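Local atomic coordinates of prolyl oligopeptidase (Galerina marginata, PDB entry 5N4B), a protein that cleaves oligopeptides after prolyl residues and also macrocyclises its peptide substrate, a dual activity used in making the amanitin toxins. Residues I511-T514 with F515-T518; N452-P456 with D457-S461. The protein carries 1 engineered substitution. One frame throughout, in Å; residues are numbered along the deposited sequence.

Contact 1 of 2, residues I511-T514 with F515-T518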
# COMPACT_ATOMS: atom_id res chain seq x y z
N ILE A 511 -11.62 2.04 13.67
CA ILE A 511 -12.96 2.17 13.10
C ILE A 511 -13.59 0.80 12.92
O ILE A 511 -14.78 0.60 13.23
CB ILE A 511 -12.90 2.99 11.81
CG1 ILE A 511 -12.63 4.48 12.19
CG2 ILE A 511 -14.15 2.78 10.95
CD1 ILE A 511 -12.66 5.46 11.04
N ILE A 512 -12.86 -0.15 12.33
CA ILE A 512 -13.42 -1.49 12.16
C ILE A 512 -13.80 -2.06 13.51
O ILE A 512 -14.91 -2.59 13.67
CB ILE A 512 -12.48 -2.40 11.37
CG1 ILE A 512 -12.42 -1.87 9.93
CG2 ILE A 512 -13.01 -3.83 11.40
CD1 ILE A 512 -11.38 -2.52 9.02
N LEU A 513 -12.92 -2.00 14.51
CA LEU A 513 -13.29 -2.56 15.81
C LEU A 513 -14.52 -1.88 16.39
O LEU A 513 -15.36 -2.53 17.00
CB LEU A 513 -12.11 -2.48 16.81
CG LEU A 513 -10.88 -3.28 16.38
CD1 LEU A 513 -9.83 -3.19 17.47
CD2 LEU A 513 -11.17 -4.75 16.04
N THR A 514 -14.64 -0.58 16.22
CA THR A 514 -15.82 0.13 16.70
C THR A 514 -17.08 -0.40 16.01
O THR A 514 -18.10 -0.63 16.66
CB THR A 514 -15.63 1.61 16.45
OG1 THR A 514 -14.54 2.08 17.24
CG2 THR A 514 -16.85 2.40 16.86
N PHE A 515 -17.02 -0.61 14.70
CA PHE A 515 -18.16 -1.19 14.00
C PHE A 515 -18.50 -2.56 14.56
O PHE A 515 -19.67 -2.88 14.80
CB PHE A 515 -17.85 -1.29 12.52
CG PHE A 515 -18.99 -1.75 11.65
CD1 PHE A 515 -19.20 -3.09 11.45
CD2 PHE A 515 -19.85 -0.83 11.08
CE1 PHE A 515 -20.23 -3.53 10.65
CE2 PHE A 515 -20.88 -1.26 10.28
CZ PHE A 515 -21.08 -2.60 10.07
N LEU A 516 -17.49 -3.39 14.79
CA LEU A 516 -17.75 -4.74 15.29
C LEU A 516 -18.45 -4.70 16.63
O LEU A 516 -19.39 -5.46 16.89
CB LEU A 516 -16.44 -5.54 15.42
CG LEU A 516 -15.58 -5.69 14.14
CD1 LEU A 516 -14.49 -6.67 14.37
CD2 LEU A 516 -16.38 -6.08 12.94
N GLN A 517 -17.97 -3.85 17.53
CA GLN A 517 -18.60 -3.72 18.84
C GLN A 517 -19.99 -3.11 18.75
O GLN A 517 -20.91 -3.59 19.41
CB GLN A 517 -17.69 -2.90 19.75
CG GLN A 517 -18.19 -2.80 21.18
CD GLN A 517 -17.21 -2.20 22.15
OE1 GLN A 517 -16.07 -1.96 21.86
NE2 GLN A 517 -17.71 -1.90 23.34
N THR A 518 -20.18 -2.12 17.91
CA THR A 518 -21.46 -1.43 17.82
C THR A 518 -22.56 -2.36 17.34
O THR A 518 -23.69 -2.30 17.81
CB THR A 518 -21.31 -0.24 16.87
OG1 THR A 518 -20.40 0.73 17.45
CG2 THR A 518 -22.62 0.45 16.60
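Thr514 and Thr518 meet through a hydroxyl-to-carbonyl hydrogen bond one turn apart. The Thr518 hydroxyl lies beside its own backbone N (chi1 -66°), which turns OG1 back along the helix toward the preceding turn, and it donates to Thr514 O at 2.8 Å. It arrives from above the carbonyl plane, 42° out of it, while Thr518 N supplies the ordinary helical bond to the same oxygen, also at 2.8 Å. Two donors from one residue therefore grip a single acceptor, and the hydroxyl's proton is spent within the helix. Thr514 uses its own hydroxyl likewise, OG1 bonding to Pro510 O one turn earlier.

On another flank the contact is purely apolar. Ile512 and Leu516 run side by side in the same direction, the CG2 branch of Ile512 reaching Leu516 CG at 4.2 Å. With CG beside its backbone N (chi1 -57°), Leu516 tucks the branch point against the preceding turn, 3.2 Å from Ile512 O, and its CD1 can meet Leu513 CD2 at 4.2 Å, where the two leucines cross obliquely. Phe515 behaves differently: its ring swings away from 511-514 toward Tyr519 and the helix 705-722, and just its CB leans on the earlier turn, 3.4 Å from Ile512 O. Backbone bonds such as Leu516 N to Ile512 O, 2.9 Å long, run through the whole stretch.

The leucines also rest on Val479 of strand 473-481, whereas Ile511 packs against helices 68-80 and 705-722. Such i to i+3 and i to i+4 contacts are those of a regular alpha-helix, here the buried connecting helix of a beta-alpha-beta unit, joining strands 492-495 and 522-526 in the alpha/beta-hydrolase domain.

Contact 2 of 2, residues N452-P456 with D457-S461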
# COMPACT_ATOMS: atom_id res chain seq x y z
N ASN A 452 -8.41 5.03 22.36
CA ASN A 452 -9.46 5.84 22.99
C ASN A 452 -10.79 5.10 22.91
O ASN A 452 -11.22 4.67 21.82
CB ASN A 452 -9.59 7.18 22.29
CG ASN A 452 -10.50 8.13 23.03
OD1 ASN A 452 -10.42 8.26 24.25
ND2 ASN A 452 -11.39 8.78 22.31
N GLU A 453 -11.43 4.99 24.08
CA GLU A 453 -12.74 4.35 24.26
C GLU A 453 -12.69 2.83 24.14
O GLU A 453 -13.02 2.11 25.10
CB GLU A 453 -13.82 4.96 23.37
CG GLU A 453 -14.09 6.48 23.67
CD GLU A 453 -15.35 7.01 23.03
OE1 GLU A 453 -16.07 6.25 22.36
OE2 GLU A 453 -15.66 8.22 23.15
N LEU A 454 -12.17 2.34 23.03
CA LEU A 454 -11.98 0.93 22.77
C LEU A 454 -11.03 0.34 23.80
O LEU A 454 -10.03 0.94 24.16
CB LEU A 454 -11.27 0.75 21.42
CG LEU A 454 -12.05 0.90 20.15
CD1 LEU A 454 -11.11 0.85 18.97
CD2 LEU A 454 -13.17 -0.18 20.05
N ASP A 455 -11.28 -0.92 24.14
CA ASP A 455 -10.28 -1.74 24.83
C ASP A 455 -9.91 -2.88 23.89
O ASP A 455 -10.73 -3.77 23.61
CB ASP A 455 -10.81 -2.28 26.16
CG ASP A 455 -9.75 -3.08 26.97
OD1 ASP A 455 -8.69 -3.44 26.42
OD2 ASP A 455 -10.01 -3.35 28.18
N PRO A 456 -8.69 -2.88 23.38
CA PRO A 456 -8.32 -3.94 22.45
C PRO A 456 -8.48 -5.34 22.99
O PRO A 456 -8.68 -6.28 22.21
CB PRO A 456 -6.87 -3.61 22.13
CG PRO A 456 -6.73 -2.18 22.37
CD PRO A 456 -7.63 -1.88 23.53
N ASP A 457 -8.40 -5.52 24.30
CA ASP A 457 -8.57 -6.82 24.92
C ASP A 457 -9.98 -7.37 24.78
O ASP A 457 -10.19 -8.56 25.02
CB ASP A 457 -8.28 -6.77 26.43
CG ASP A 457 -6.81 -6.52 26.74
OD1 ASP A 457 -5.95 -6.67 25.83
OD2 ASP A 457 -6.53 -6.13 27.90
N ASP A 458 -10.94 -6.54 24.37
CA ASP A 458 -12.31 -6.98 24.13
C ASP A 458 -12.49 -7.71 22.80
O ASP A 458 -13.61 -8.17 22.51
CB ASP A 458 -13.29 -5.79 24.13
CG ASP A 458 -13.47 -5.14 25.46
OD1 ASP A 458 -13.14 -5.75 26.49
OD2 ASP A 458 -13.98 -3.98 25.51
N PHE A 459 -11.44 -7.79 21.99
CA PHE A 459 -11.53 -8.32 20.65
C PHE A 459 -10.60 -9.51 20.50
O PHE A 459 -9.49 -9.52 21.02
CB PHE A 459 -11.21 -7.24 19.63
CG PHE A 459 -12.14 -6.03 19.72
CD1 PHE A 459 -11.87 -5.01 20.62
CD2 PHE A 459 -13.33 -5.96 18.98
CE1 PHE A 459 -12.70 -3.91 20.75
CE2 PHE A 459 -14.16 -4.85 19.10
CZ PHE A 459 -13.86 -3.84 19.97
N GLU A 460 -11.06 -10.46 19.72
CA GLU A 460 -10.35 -11.69 19.44
C GLU A 460 -10.19 -11.86 17.94
O GLU A 460 -11.12 -11.62 17.17
CB GLU A 460 -11.14 -12.90 19.93
CG GLU A 460 -10.56 -14.25 19.63
CD GLU A 460 -11.59 -15.34 19.72
OE1 GLU A 460 -11.41 -16.19 20.63
OE2 GLU A 460 -12.50 -15.43 18.83
N SER A 461 -9.02 -12.30 17.53
CA SER A 461 -8.82 -12.75 16.17
C SER A 461 -8.41 -14.21 16.19
O SER A 461 -7.63 -14.66 17.06
CB SER A 461 -7.81 -11.94 15.39
OG SER A 461 -6.52 -12.15 15.87
O HOH W 1 -14.01 -2.00 23.64
O HOH W 2 -12.76 -3.75 28.68
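Asp455 folds its side chain forward over the turn so that OD1 accepts the backbone N-H of Asp457, at 3.0 Å. With CG anti to the backbone N (chi1 -176°), the carboxylate lies beside its own carbonyl carbon, facing the chain that follows; the N-H comes from above the carboxylate plane, 49° out of it. This is an Asx turn, and Asp455 O closes a second, overlapping turn by accepting from Asp458 N at 2.9 Å. Pro456 occupies the bend between them, and its carbonyl oxygen takes the N-H of Phe459 at 3.2 Å, forming the next turn of the short 3-10 segment. That same oxygen lies in the plane of the Phe459 ring, at its edge.

Asp457 brings a second carboxylate close, its OD2 3.8 Å from Asp455 OD1, the planes 47° apart. With Asp458 the turn gathers three acidic groups, which probably raises the cost of holding all of them charged. Two waters bridge Asp455 and Asp458 and probably soften the repulsion between the carboxylates: one links Asp455 N to Asp458 OD2, the other donates to both Asp455 OD2 and Asp458 OD1.

On the side of the turn facing helix 510-519, Leu454 CD2 touches Phe459 CZ at 3.7 Å, the two side chains crossing at about a right angle, and both lean on that helix. The 3-10 segment thus leads the chain out of the loop following strand 443-448 into strand 459-467, which pairs with strand 473-481.

Along the chain contact 2 comes first and contact 1 later, separated by the rest of strand 459-467 and by strands 473-481 and 492-495, yet their centres are about 9 Å apart. They meet where the turn and first residues of the outermost strand 459-467 come against one side of helix 510-519: Phe459 CE2 lies 3.3 Å from Leu513 O, and Gln517 OE1 lies 3.5 Å from Phe459 CZ. Leu454 CD2 reaches the same helix, 3.8 Å from Gln517 OE1. Chain entering the hydrolase sheet from the last propeller strand, 443-448, is thereby packed onto a helix that the sheet itself carries. Both contacts lie away from the catalytic residues.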